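Local coordinates for protein pollen receptor-like kinase 3 (Arabidopsis thaliana, PDB 5WLS) that is a receptor-like protein kinase of pollen whose leucine-rich-repeat ectodomain probably takes part in sensing extracellular signals, at residues N19-G24 with I46-L51. Sequence-based numbering, arbitrary orientation.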
# COMPACT_ATOMS: atom_id res chain seq x y z
N ASN A 19 -9.09 20.74 -8.09
CA ASN A 19 -9.58 21.98 -8.71
C ASN A 19 -9.45 23.10 -7.67
O ASN A 19 -10.37 23.36 -6.90
CB ASN A 19 -11.01 21.86 -9.20
CG ASN A 19 -11.24 22.65 -10.47
OD1 ASN A 19 -10.31 23.26 -11.00
ND2 ASN A 19 -12.46 22.63 -10.99
N SER A 20 -8.28 23.75 -7.70
CA SER A 20 -7.25 23.29 -8.62
C SER A 20 -5.85 23.16 -8.06
O SER A 20 -5.51 23.70 -7.01
CB SER A 20 -7.16 24.22 -9.83
OG SER A 20 -5.99 23.92 -10.58
N TRP A 21 -5.04 22.45 -8.83
CA TRP A 21 -3.61 22.31 -8.57
C TRP A 21 -2.85 23.21 -9.55
O TRP A 21 -2.09 22.77 -10.41
CB TRP A 21 -3.19 20.85 -8.70
CG TRP A 21 -3.66 19.96 -7.56
CD1 TRP A 21 -4.59 20.28 -6.61
CD2 TRP A 21 -3.20 18.64 -7.24
NE1 TRP A 21 -4.74 19.23 -5.73
CE2 TRP A 21 -3.90 18.22 -6.10
CE3 TRP A 21 -2.27 17.77 -7.83
CZ2 TRP A 21 -3.69 16.96 -5.52
CZ3 TRP A 21 -2.07 16.53 -7.25
CH2 TRP A 21 -2.77 16.14 -6.11
N ARG A 22 -3.12 24.50 -9.39
CA ARG A 22 -2.62 25.51 -10.32
C ARG A 22 -1.10 25.57 -10.27
O ARG A 22 -0.50 25.64 -9.20
CB ARG A 22 -3.22 26.87 -9.99
N THR A 23 -0.48 25.54 -11.46
CA THR A 23 0.97 25.40 -11.57
C THR A 23 1.73 26.59 -11.00
O THR A 23 2.92 26.46 -10.71
CB THR A 23 1.35 25.19 -13.04
OG1 THR A 23 0.37 24.36 -13.67
CG2 THR A 23 2.71 24.52 -13.15
N GLY A 24 1.08 27.73 -10.82
CA GLY A 24 1.79 28.89 -10.31
C GLY A 24 1.42 29.29 -8.89
O GLY A 24 1.59 30.44 -8.50
N ILE A 46 -0.27 12.96 -0.10
CA ILE A 46 -1.23 13.13 -1.20
C ILE A 46 -2.43 12.25 -0.89
O ILE A 46 -2.29 11.05 -0.67
CB ILE A 46 -0.61 12.76 -2.56
CG1 ILE A 46 0.49 13.76 -2.94
CG2 ILE A 46 -1.69 12.72 -3.64
CD1 ILE A 46 1.27 13.36 -4.18
N HIS A 47 -3.61 12.86 -0.88
CA HIS A 47 -4.85 12.19 -0.48
C HIS A 47 -5.93 12.53 -1.50
O HIS A 47 -6.72 13.46 -1.29
CB HIS A 47 -5.24 12.61 0.94
CG HIS A 47 -6.44 11.91 1.49
ND1 HIS A 47 -6.88 12.10 2.78
CD2 HIS A 47 -7.30 11.03 0.92
CE1 HIS A 47 -7.96 11.36 2.99
NE2 HIS A 47 -8.24 10.71 1.88
N VAL A 48 -5.99 11.77 -2.59
CA VAL A 48 -7.00 11.97 -3.63
C VAL A 48 -7.70 10.65 -3.88
O VAL A 48 -7.06 9.63 -4.16
CB VAL A 48 -6.41 12.55 -4.92
CG1 VAL A 48 -5.98 13.99 -4.70
CG2 VAL A 48 -5.22 11.74 -5.40
N THR A 49 -9.03 10.65 -3.75
CA THR A 49 -9.83 9.43 -3.81
C THR A 49 -11.10 9.68 -4.61
O THR A 49 -11.61 10.81 -4.66
CB THR A 49 -10.21 8.93 -2.40
OG1 THR A 49 -10.90 9.96 -1.69
CG2 THR A 49 -8.97 8.51 -1.62
N ARG A 50 -11.60 8.62 -5.24
CA ARG A 50 -12.88 8.63 -5.95
C ARG A 50 -12.89 9.69 -7.06
O ARG A 50 -13.87 10.42 -7.24
CB ARG A 50 -14.04 8.86 -4.99
CG ARG A 50 -14.05 7.93 -3.79
CD ARG A 50 -15.37 8.02 -3.04
NE ARG A 50 -15.31 7.35 -1.75
CZ ARG A 50 -15.65 6.08 -1.54
NH1 ARG A 50 -16.09 5.32 -2.53
NH2 ARG A 50 -15.56 5.57 -0.32
N LEU A 51 -11.79 9.77 -7.81
CA LEU A 51 -11.72 10.64 -8.97
C LEU A 51 -11.64 9.85 -10.27
O LEU A 51 -11.46 10.44 -11.34
CB LEU A 51 -10.54 11.59 -8.86
CG LEU A 51 -10.58 12.68 -7.79
CD1 LEU A 51 -9.27 13.45 -7.78
CD2 LEU A 51 -11.75 13.63 -7.98
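Ile46 and Val48 present their methyl groups to the indole of Trp21 where the N-terminal cap packs against the start of the leucine-rich-repeat solenoid. Ile46 lies on strand 42-47, which pairs antiparallel with 35-38 and parallel with 70-72. Its CG2 branch reaches the outer rim of the six-membered ring, 4.4 Å from Trp21 CH2, and sits at the ring edge near the indole plane. The next residue, His47, turns its CB away from Trp21, and its ND1 is hydrogen-bonded to the hydroxyl of Tyr36. Val48, just past the end of the strand, points its CB at the tryptophan and makes the closer approach: its CG1 lies 3.8 Å from Trp21 CZ2 and 4.1 Å from Trp21 CH2, meeting the ring obliquely. A chi1 of -70° sets CG1 anti to the carbonyl carbon of Val48, which carries this methyl to the indole. The side chain of Val48 also touches Arg9, a neighbour it shares with Trp21. The contact is small, 91 Å² in all, and wholly apolar, yet its three residues are buried. Around the same indole, Trp32 stacks on the ring, Arg9 makes a cation-pi contact, and Val5 of helix 3-9 touches it. Trp21 thus links the cap helix to the start of the solenoid core, while its one polar side-chain atom, NE1, is satisfied by a hydrogen bond to the backbone O of Phe33.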